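PDB 4XHC: alpha-L-rhamnosidase from Klebsiella oxytoca, which hydrolyses terminal alpha-L-rhamnosides as a GH78 glycosidase, probably with inversion of the anomeric configuration as in its relatives, and is seen with rhamnose bound. Local coordinates for residues 468-473 / 535-540; 367-372 / 434-439; 311-316 / 379-384; 266-271 / 319-324. All coordinates share one frame; numbering follows the deposited sequence.

Contact 1 of 4, residues 468-473 / 535-540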
# COMPACT_ATOMS: atom_id res chain seq x y z
N LEU A 468 20.84 23.15 20.84
CA LEU A 468 22.04 23.80 21.35
C LEU A 468 21.77 25.27 21.63
O LEU A 468 22.33 25.84 22.55
CB LEU A 468 23.21 23.66 20.39
CG LEU A 468 24.54 24.22 20.89
CD1 LEU A 468 24.86 23.68 22.27
CD2 LEU A 468 25.66 23.86 19.92
N ARG A 469 20.90 25.88 20.84
CA ARG A 469 20.57 27.29 21.05
C ARG A 469 19.87 27.49 22.38
O ARG A 469 20.06 28.52 23.02
CB ARG A 469 19.67 27.78 19.93
CG ARG A 469 20.38 27.85 18.60
CD ARG A 469 20.66 29.28 18.21
NE ARG A 469 21.29 29.36 16.90
CZ ARG A 469 21.57 30.51 16.29
NH1 ARG A 469 21.26 31.65 16.87
NH2 ARG A 469 22.14 30.52 15.09
N HIS A 470 19.06 26.53 22.79
CA HIS A 470 18.43 26.59 24.10
C HIS A 470 19.45 26.86 25.18
O HIS A 470 19.22 27.66 26.09
CB HIS A 470 17.72 25.27 24.42
CG HIS A 470 17.45 25.08 25.88
ND1 HIS A 470 16.33 25.59 26.49
CD2 HIS A 470 18.16 24.45 26.84
CE1 HIS A 470 16.35 25.27 27.77
NE2 HIS A 470 17.45 24.58 28.01
N HIS A 471 20.59 26.19 25.09
CA HIS A 471 21.63 26.31 26.10
C HIS A 471 22.34 27.64 26.03
O HIS A 471 22.72 28.19 27.06
CB HIS A 471 22.60 25.13 25.98
CG HIS A 471 21.94 23.81 26.21
ND1 HIS A 471 21.34 23.11 25.18
CD2 HIS A 471 21.74 23.09 27.33
CE1 HIS A 471 20.81 22.00 25.67
NE2 HIS A 471 21.03 21.97 26.97
N TYR A 472 22.49 28.17 24.83
CA TYR A 472 23.01 29.52 24.63
C TYR A 472 22.14 30.54 25.36
O TYR A 472 22.64 31.44 26.04
CB TYR A 472 23.08 29.82 23.13
CG TYR A 472 23.51 31.21 22.76
CD1 TYR A 472 24.63 31.79 23.34
CD2 TYR A 472 22.82 31.93 21.80
CE1 TYR A 472 25.03 33.07 22.99
CE2 TYR A 472 23.21 33.21 21.44
CZ TYR A 472 24.32 33.77 22.04
OH TYR A 472 24.69 35.03 21.68
N ILE A 473 20.82 30.38 25.24
CA ILE A 473 19.87 31.26 25.93
C ILE A 473 20.02 31.15 27.44
O ILE A 473 20.03 32.15 28.15
CB ILE A 473 18.41 30.96 25.54
CG1 ILE A 473 18.19 31.18 24.03
CG2 ILE A 473 17.43 31.82 26.33
CD1 ILE A 473 18.67 32.53 23.53
N ALA A 535 8.80 28.71 25.13
CA ALA A 535 7.64 28.72 26.01
C ALA A 535 8.06 28.72 27.50
O ALA A 535 7.49 29.46 28.31
CB ALA A 535 6.74 27.53 25.71
N TRP A 536 9.06 27.91 27.84
CA TRP A 536 9.58 27.86 29.21
C TRP A 536 10.26 29.17 29.60
O TRP A 536 9.94 29.75 30.63
CB TRP A 536 10.54 26.68 29.40
CG TRP A 536 11.05 26.52 30.81
CD1 TRP A 536 10.34 26.10 31.90
CD2 TRP A 536 12.38 26.78 31.27
NE1 TRP A 536 11.14 26.09 33.02
CE2 TRP A 536 12.40 26.49 32.65
CE3 TRP A 536 13.55 27.22 30.66
CZ2 TRP A 536 13.55 26.64 33.43
CZ3 TRP A 536 14.70 27.36 31.43
CH2 TRP A 536 14.68 27.07 32.80
N PHE A 537 11.20 29.62 28.77
CA PHE A 537 11.89 30.89 29.03
C PHE A 537 10.89 32.04 29.20
O PHE A 537 11.01 32.85 30.13
CB PHE A 537 12.85 31.24 27.89
CG PHE A 537 14.05 30.34 27.81
CD1 PHE A 537 14.92 30.21 28.89
CD2 PHE A 537 14.34 29.64 26.64
CE1 PHE A 537 16.03 29.39 28.81
CE2 PHE A 537 15.45 28.81 26.56
CZ PHE A 537 16.29 28.69 27.64
N ILE A 538 9.92 32.11 28.31
CA ILE A 538 8.98 33.22 28.31
C ILE A 538 8.12 33.18 29.57
O ILE A 538 7.95 34.20 30.24
CB ILE A 538 8.12 33.23 27.02
CG1 ILE A 538 9.00 33.64 25.84
CG2 ILE A 538 6.95 34.19 27.14
CD1 ILE A 538 8.45 33.24 24.49
N ARG A 539 7.63 31.99 29.92
CA ARG A 539 6.75 31.84 31.08
C ARG A 539 7.49 31.86 32.42
O ARG A 539 7.07 32.55 33.34
CB ARG A 539 5.93 30.55 30.96
CG ARG A 539 4.87 30.60 29.87
CD ARG A 539 4.47 29.22 29.40
NE ARG A 539 3.60 29.29 28.23
CZ ARG A 539 2.29 29.09 28.24
NH1 ARG A 539 1.64 28.80 29.36
NH2 ARG A 539 1.61 29.18 27.11
N GLN A 540 8.59 31.12 32.52
CA GLN A 540 9.35 31.01 33.77
C GLN A 540 10.06 32.31 34.15
O GLN A 540 10.13 32.63 35.32
CB GLN A 540 10.38 29.88 33.66
CG GLN A 540 11.08 29.51 34.96
CD GLN A 540 10.14 28.93 35.99
OE1 GLN A 540 9.12 28.33 35.66
NE2 GLN A 540 10.48 29.11 37.24
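F537 reaches from helix 534-540 to helix 466-478 and fits its ring tip between H470 and I473, one turn apart on the other helix. With CG beside the backbone N (chi1 -69°), the phenyl ring spans a wide gap: the axes of the two short segments stay 11.8 Å apart and run nearly parallel, at 23°. I473 meets the ring from above one face. CG1 takes the place next to the backbone N, which turns the other branch to the phenylalanine, and CG2 lies 3.5 Å from the F537 centroid, a CH-pi contact almost on the ring normal. A beta-branched residue suits this place because CG2 stays close to its helix, within the reach of the long aromatic. H470 comes in obliquely; its ND1 is 3.3 Å from F537 CZ, and the two ring planes are tilted by 32°. The same ND1 is hydrogen-bonded to T533 OG1, which probably fixes the imidazole's rotation. W536 adds a looser touch, CE3 lying near the imidazole plane at CE1. Around the pair, helix 247-259 packs on H470 and W536, helix 482-498 on I473, and helix 214-230 on A535 and I538.

Contact 2 of 4, residues 367-372 / 434-439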
# COMPACT_ATOMS: atom_id res chain seq x y z
N LYS A 367 34.26 17.34 20.61
CA LYS A 367 33.30 17.34 21.72
C LYS A 367 33.88 17.33 23.13
O LYS A 367 33.13 17.37 24.09
CB LYS A 367 32.34 16.18 21.50
CG LYS A 367 31.33 16.52 20.42
CD LYS A 367 30.79 15.29 19.73
CE LYS A 367 29.77 15.70 18.70
NZ LYS A 367 28.84 14.56 18.47
N GLN A 368 35.19 17.31 23.26
CA GLN A 368 35.83 17.14 24.57
C GLN A 368 35.45 18.20 25.59
O GLN A 368 35.06 17.88 26.70
CB GLN A 368 37.34 17.12 24.41
CG GLN A 368 38.08 17.21 25.72
CD GLN A 368 39.58 17.07 25.53
OE1 GLN A 368 40.22 17.89 24.86
NE2 GLN A 368 40.14 16.05 26.15
N ALA A 369 35.58 19.47 25.23
CA ALA A 369 35.31 20.57 26.18
C ALA A 369 33.84 20.63 26.59
O ALA A 369 33.53 20.83 27.75
CB ALA A 369 35.75 21.90 25.59
N ALA A 370 32.94 20.48 25.62
CA ALA A 370 31.51 20.47 25.91
C ALA A 370 31.15 19.33 26.84
O ALA A 370 30.37 19.51 27.76
CB ALA A 370 30.70 20.38 24.62
N ALA A 371 31.72 18.15 26.59
CA ALA A 371 31.51 16.99 27.46
C ALA A 371 32.02 17.24 28.89
O ALA A 371 31.37 16.84 29.86
CB ALA A 371 32.19 15.77 26.87
N GLN A 372 33.17 17.89 29.02
CA GLN A 372 33.68 18.26 30.33
C GLN A 372 32.65 19.13 31.06
O GLN A 372 32.41 18.94 32.26
CB GLN A 372 35.00 19.02 30.18
CG GLN A 372 35.68 19.41 31.49
CD GLN A 372 36.47 18.28 32.14
OE1 GLN A 372 36.68 17.23 31.56
NE2 GLN A 372 36.96 18.53 33.35
N ILE A 434 29.50 27.53 25.67
CA ILE A 434 28.16 27.47 26.25
C ILE A 434 28.14 26.52 27.44
O ILE A 434 27.65 26.88 28.51
CB ILE A 434 27.12 27.02 25.19
CG1 ILE A 434 26.94 28.12 24.13
CG2 ILE A 434 25.78 26.71 25.82
CD1 ILE A 434 26.28 27.64 22.86
N TRP A 435 28.70 25.33 27.25
CA TRP A 435 28.61 24.29 28.28
C TRP A 435 29.53 24.55 29.46
O TRP A 435 29.16 24.26 30.59
CB TRP A 435 28.87 22.90 27.69
CG TRP A 435 27.61 22.27 27.22
CD1 TRP A 435 27.23 22.05 25.92
CD2 TRP A 435 26.53 21.83 28.04
NE1 TRP A 435 25.98 21.48 25.89
CE2 TRP A 435 25.53 21.34 27.18
CE3 TRP A 435 26.31 21.81 29.42
CZ2 TRP A 435 24.32 20.82 27.66
CZ3 TRP A 435 25.10 21.29 29.90
CH2 TRP A 435 24.12 20.80 29.02
N LEU A 436 30.71 25.10 29.22
CA LEU A 436 31.60 25.42 30.33
C LEU A 436 31.17 26.67 31.10
O LEU A 436 31.56 26.85 32.25
CB LEU A 436 33.05 25.52 29.85
CG LEU A 436 33.67 24.16 29.50
CD1 LEU A 436 34.96 24.32 28.72
CD2 LEU A 436 33.91 23.31 30.74
N VAL A 437 30.36 27.52 30.49
CA VAL A 437 29.71 28.61 31.22
C VAL A 437 28.55 28.08 32.07
O VAL A 437 28.34 28.52 33.19
CB VAL A 437 29.25 29.75 30.27
CG1 VAL A 437 28.32 30.73 30.98
CG2 VAL A 437 30.47 30.48 29.73
N LEU A 438 27.78 27.13 31.54
CA LEU A 438 26.69 26.55 32.30
C LEU A 438 27.22 25.74 33.48
O LEU A 438 26.57 25.65 34.52
CB LEU A 438 25.81 25.67 31.40
CG LEU A 438 24.93 26.41 30.39
CD1 LEU A 438 24.28 25.41 29.45
CD2 LEU A 438 23.87 27.25 31.09
N ALA A 439 28.40 25.17 33.31
CA ALA A 439 29.07 24.39 34.35
C ALA A 439 29.58 25.25 35.51
O ALA A 439 29.96 24.71 36.56
CB ALA A 439 30.22 23.62 33.74
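In the (alpha/alpha)6 barrel expected of a six-hairpin glycosidase, same-direction helices lie side by side, and here the first turn of helix 368-389, through A369 and A370, meets W435 and L436 near the end of helix 430-438. The short axes approach to 8.0 Å at 21°, a closeness that two alanines in succession permit, since each offers a single methyl carbon. W435 lies against A370, with its CB 3.7 Å from A370 O and its CD1 4.1 Å from A370 CB. L436, the next residue, meets the preceding alanine, A369: its CG sits 3.8 Å from A369 O, and CD1 lies 4.0 Å from A369 CB. Having CG beside the backbone N (chi1 -72°), the leucine extends its fork across the gap, and CD2 also touches the aliphatic CG of Q372 from the next turn. The glutamine's amide turns elsewhere, bonded through OE1 to V349 N and through NE2 to G347 O and L404 O, so a polar end is satisfied inside a buried contact. W435 also packs against V374 and meets the ring of H471. Helix 466-478 thus flanks the pair through I434 and L438, while helix 444-456 packs on V437.

Contact 3 of 4, residues 311-316 / 379-384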
# COMPACT_ATOMS: atom_id res chain seq x y z
N VAL A 311 17.27 15.46 34.81
CA VAL A 311 15.83 15.24 34.69
C VAL A 311 15.22 14.86 36.04
O VAL A 311 14.16 15.35 36.40
CB VAL A 311 15.47 14.15 33.65
CG1 VAL A 311 13.97 13.92 33.62
CG2 VAL A 311 15.96 14.56 32.27
N LEU A 312 15.90 13.98 36.78
CA LEU A 312 15.42 13.56 38.10
C LEU A 312 15.41 14.74 39.06
O LEU A 312 14.45 14.92 39.82
CB LEU A 312 16.29 12.44 38.67
CG LEU A 312 15.80 11.77 39.96
CD1 LEU A 312 14.41 11.18 39.81
CD2 LEU A 312 16.77 10.67 40.39
N TYR A 313 16.45 15.56 39.03
CA TYR A 313 16.52 16.75 39.87
C TYR A 313 15.38 17.75 39.55
O TYR A 313 14.68 18.20 40.46
CB TYR A 313 17.90 17.42 39.77
CG TYR A 313 17.95 18.78 40.45
CD1 TYR A 313 17.97 18.89 41.83
CD2 TYR A 313 17.95 19.95 39.69
CE1 TYR A 313 17.99 20.13 42.45
CE2 TYR A 313 17.97 21.20 40.30
CZ TYR A 313 17.99 21.28 41.68
OH TYR A 313 18.00 22.51 42.28
N ASN A 314 15.18 18.06 38.26
CA ASN A 314 14.10 18.99 37.84
C ASN A 314 12.69 18.46 38.17
O ASN A 314 11.78 19.25 38.47
CB ASN A 314 14.16 19.31 36.34
CG ASN A 314 15.44 20.05 35.93
OD1 ASN A 314 15.98 20.86 36.68
ND2 ASN A 314 15.91 19.78 34.72
N TYR A 315 12.53 17.13 38.09
CA TYR A 315 11.26 16.46 38.41
C TYR A 315 10.93 16.55 39.90
O TYR A 315 9.77 16.76 40.27
CB TYR A 315 11.28 14.98 37.98
CG TYR A 315 10.07 14.21 38.47
CD1 TYR A 315 8.83 14.35 37.85
CD2 TYR A 315 10.16 13.36 39.58
CE1 TYR A 315 7.71 13.66 38.31
CE2 TYR A 315 9.04 12.67 40.04
CZ TYR A 315 7.82 12.82 39.41
OH TYR A 315 6.71 12.14 39.87
N LEU A 316 11.95 16.40 40.74
CA LEU A 316 11.77 16.59 42.17
C LEU A 316 11.36 18.03 42.50
O LEU A 316 10.42 18.23 43.27
CB LEU A 316 13.06 16.22 42.92
CG LEU A 316 13.02 16.35 44.45
CD1 LEU A 316 11.93 15.47 45.04
CD2 LEU A 316 14.38 16.01 45.05
N LEU A 379 27.22 16.66 37.64
CA LEU A 379 27.77 16.37 38.96
C LEU A 379 27.21 17.32 40.02
O LEU A 379 26.85 16.90 41.11
CB LEU A 379 29.29 16.47 38.94
CG LEU A 379 29.99 16.04 40.22
CD1 LEU A 379 29.63 14.62 40.58
CD2 LEU A 379 31.49 16.17 40.04
N GLN A 380 27.11 18.60 39.69
CA GLN A 380 26.51 19.60 40.59
C GLN A 380 25.10 19.20 41.04
O GLN A 380 24.76 19.34 42.21
CB GLN A 380 26.49 20.97 39.91
CG GLN A 380 25.91 22.13 40.73
CD GLN A 380 26.70 22.43 41.98
OE1 GLN A 380 27.55 23.32 41.98
NE2 GLN A 380 26.44 21.69 43.04
N ARG A 381 24.29 18.70 40.11
CA ARG A 381 22.94 18.26 40.45
C ARG A 381 22.96 16.96 41.23
O ARG A 381 22.12 16.75 42.10
CB ARG A 381 22.06 18.11 39.20
CG ARG A 381 21.39 19.39 38.74
CD ARG A 381 22.33 20.22 37.90
NE ARG A 381 21.87 21.60 37.74
CZ ARG A 381 22.65 22.61 37.37
NH1 ARG A 381 23.93 22.43 37.09
NH2 ARG A 381 22.14 23.83 37.27
N ALA A 382 23.92 16.08 40.92
CA ALA A 382 24.11 14.87 41.72
C ALA A 382 24.44 15.18 43.20
O ALA A 382 24.08 14.44 44.10
CB ALA A 382 25.20 14.00 41.11
N ILE A 383 25.13 16.29 43.43
CA ILE A 383 25.44 16.73 44.79
C ILE A 383 24.16 17.17 45.49
O ILE A 383 23.92 16.80 46.65
CB ILE A 383 26.45 17.89 44.80
CG1 ILE A 383 27.82 17.38 44.36
CG2 ILE A 383 26.57 18.52 46.19
CD1 ILE A 383 28.77 18.49 43.94
N TRP A 384 23.33 17.94 44.80
CA TRP A 384 22.10 18.43 45.41
C TRP A 384 21.18 17.26 45.78
O TRP A 384 20.54 17.27 46.85
CB TRP A 384 21.40 19.45 44.50
CG TRP A 384 22.16 20.76 44.39
CD1 TRP A 384 22.96 21.33 45.34
CD2 TRP A 384 22.15 21.66 43.28
NE1 TRP A 384 23.45 22.53 44.88
CE2 TRP A 384 22.97 22.76 43.62
CE3 TRP A 384 21.52 21.66 42.02
CZ2 TRP A 384 23.19 23.84 42.75
CZ3 TRP A 384 21.74 22.73 41.16
CH2 TRP A 384 22.57 23.81 41.53
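Y313 projects from helix 302-319 toward helix 368-389 and is met there by R381 and W384, three positions apart and hence on the same side of their helix. The indole comes over one face of the phenol: W384 CE3 is 3.6 Å from Y313 CZ. The rings are neither parallel nor perpendicular; their planes make 37° and the centroid of the tyrosine ring is 5.3 Å from that of the six-membered indole ring. Nearer the tyrosine's root, R381 lays its aliphatic part against the ring, CG lying 3.6 Å from Y313 CD2. A tyrosine suits this place because its long flat ring, with CG anti to the N (chi1 171°), spans from one helix to the other and presents ring carbons along its whole length.

One step outward, the arginine's charged end is held apart from the tyrosine. A bend at chi2 (83°) carries the guanidinium round to Y377, one turn back on its own helix, where NH1 is hydrogen-bonded to the carbonyl oxygen and the group makes a cation-pi contact with the ring; D310 gives NE only a long, weak ion pair. W384 CH2 lies above the guanidinium plane, 4.2 Å from it and toward its rim, so the indole borders both partners, while Q380 O lies over one face of the indole, toward its rim.

This is a surface contact, all three side chains being partly exposed. Around it, helix 322-340 packs on L312, L379 and A382, helices 247-259 and 264-276 on V311, and helix 391-412 on L379 and I383.

Contact 4 of 4, residues 266-271 / 319-324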
# COMPACT_ATOMS: atom_id res chain seq x y z
N LEU A 266 3.66 11.84 33.34
CA LEU A 266 4.31 11.42 32.11
C LEU A 266 5.84 11.54 32.19
O LEU A 266 6.56 10.75 31.59
CB LEU A 266 3.75 12.22 30.93
CG LEU A 266 4.18 11.73 29.54
CD1 LEU A 266 3.78 10.28 29.32
CD2 LEU A 266 3.59 12.63 28.46
N VAL A 267 6.32 12.54 32.91
CA VAL A 267 7.77 12.69 33.15
C VAL A 267 8.25 11.53 34.02
O VAL A 267 9.31 10.95 33.80
CB VAL A 267 8.12 14.02 33.85
CG1 VAL A 267 9.62 14.13 34.11
CG2 VAL A 267 7.65 15.20 33.01
N ARG A 268 7.45 11.20 35.01
CA ARG A 268 7.71 10.07 35.90
C ARG A 268 7.75 8.76 35.14
O ARG A 268 8.64 7.95 35.37
CB ARG A 268 6.62 10.01 36.96
CG ARG A 268 6.88 9.04 38.08
CD ARG A 268 5.70 9.03 39.02
NE ARG A 268 5.88 8.05 40.07
CZ ARG A 268 4.89 7.37 40.64
NH1 ARG A 268 3.63 7.56 40.27
NH2 ARG A 268 5.17 6.49 41.60
N ARG A 269 6.79 8.55 34.23
CA ARG A 269 6.74 7.35 33.40
C ARG A 269 8.03 7.21 32.58
O ARG A 269 8.61 6.13 32.48
CB ARG A 269 5.53 7.39 32.46
CG ARG A 269 5.57 6.36 31.33
CD ARG A 269 4.25 6.29 30.57
NE ARG A 269 4.42 5.74 29.23
CZ ARG A 269 4.46 4.44 28.92
NH1 ARG A 269 4.36 3.49 29.86
NH2 ARG A 269 4.61 4.07 27.66
N CYS A 270 8.49 8.33 32.03
CA CYS A 270 9.64 8.32 31.15
C CYS A 270 10.93 8.14 31.93
O CYS A 270 11.86 7.49 31.45
CB CYS A 270 9.63 9.55 30.23
SG CYS A 270 8.25 9.49 29.01
N LEU A 271 10.98 8.65 33.16
CA LEU A 271 12.11 8.36 34.06
C LEU A 271 12.22 6.87 34.39
O LEU A 271 13.31 6.31 34.36
CB LEU A 271 12.00 9.16 35.36
CG LEU A 271 12.56 10.58 35.35
CD1 LEU A 271 12.06 11.36 36.56
CD2 LEU A 271 14.08 10.59 35.29
N ALA A 319 7.55 18.54 40.75
CA ALA A 319 6.48 17.63 41.20
C ALA A 319 6.48 17.37 42.71
O ALA A 319 5.45 17.00 43.26
CB ALA A 319 6.58 16.32 40.45
N GLU A 320 7.64 17.53 43.36
CA GLU A 320 7.79 17.34 44.82
C GLU A 320 7.48 15.90 45.25
O GLU A 320 6.82 15.66 46.27
CB GLU A 320 6.94 18.36 45.59
CG GLU A 320 7.26 19.80 45.22
CD GLU A 320 6.35 20.83 45.89
OE1 GLU A 320 5.36 20.45 46.55
OE2 GLU A 320 6.63 22.04 45.75
N ASP A 321 8.00 14.95 44.47
CA ASP A 321 7.75 13.52 44.65
C ASP A 321 9.02 12.88 45.20
O ASP A 321 9.86 12.39 44.43
CB ASP A 321 7.34 12.92 43.30
CG ASP A 321 6.97 11.43 43.37
OD1 ASP A 321 6.97 10.84 44.47
OD2 ASP A 321 6.70 10.85 42.30
N MET A 322 9.16 12.88 46.52
CA MET A 322 10.35 12.32 47.18
C MET A 322 10.46 10.80 47.01
O MET A 322 11.57 10.28 46.88
CB MET A 322 10.37 12.69 48.67
CG MET A 322 10.78 14.12 48.94
SD MET A 322 12.57 14.40 48.84
CE MET A 322 13.07 14.21 50.57
N ALA A 323 9.33 10.11 46.99
CA ALA A 323 9.31 8.64 46.82
C ALA A 323 10.01 8.20 45.53
O ALA A 323 10.84 7.29 45.56
CB ALA A 323 7.88 8.12 46.84
N THR A 324 9.67 8.85 44.42
CA THR A 324 10.25 8.51 43.12
C THR A 324 11.73 8.86 43.10
O THR A 324 12.56 8.08 42.62
CB THR A 324 9.52 9.22 41.95
OG1 THR A 324 8.19 8.70 41.82
CG2 THR A 324 10.25 9.02 40.63
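R268 and T324 make the single hydrogen bond between these segments: R268 NE donates to T324 OG1 at 3.0 Å. The bond is bent, 137° at the hydrogen, and the hydroxyl oxygen sits somewhat out of the guanidinium plane rather than in it. An arginine fits because the gap is long: CG lies anti to the backbone N (chi1 -170°) and the chain stays extended as far as NE, carrying that nitrogen out to the neighbouring helix start.

T324 is a relay in this polar group. While accepting from the arginine, its OG1 donates to D321 OD2 at 2.7 Å, meeting that oxygen from above the carboxylate plane. The other carboxylate oxygen, OD1, receives a weak bond from T324 N at 3.4 Å. This T324 N bond marks D321 as the N-cap of helix 322-340, the hydroxyl bond being additional: a short side chain whose carboxylate can turn back onto a main-chain N-H of the first turn. E320, just before it, has positive phi, where helix 302-319 gives way. The connection between the two helices is short, and E320 is exposed.

Charge adds a weaker term. R268 NE lies 3.7 Å from D321 OD2, a long salt bridge with no N-H directed at the oxygen and the two flat groups turned steeply to each other. The helix start would probably favour the carboxylate's negative charge as well. OD2 is also bonded to Y315 OH, of the preceding helix.

Side-chain packing lies alongside: R268 rests on Y315 and L46, L271 on F308 and V311, and T324 on Y272.

Overall arrangement
All four contacts lie in the helical six-hairpin glycosidase region, the part that holds the rhamnose. Along the chain contact 4 and contact 3 interleave, contacts 3 and 2 likewise, and contact 1 comes last. Contacts 2 and 3 share helix 368-389, their centres 18 Å apart. Contacts 3 and 4, 12 Å between centres, are coupled by Y315, whose hydroxyl is bonded to D321, and by V311 against L271. Contacts 1 and 2, centres 18 Å apart, touch where H471 packs on W435 and I434; the side chains of H470 and W435 are each about 12 Å from the rhamnose. The widest separation is 28 Å, between the centres of contacts 2 and 4. Each contact pairs a helix with the next but one, as expected for neighbours within one ring of an (alpha/alpha)6 barrel.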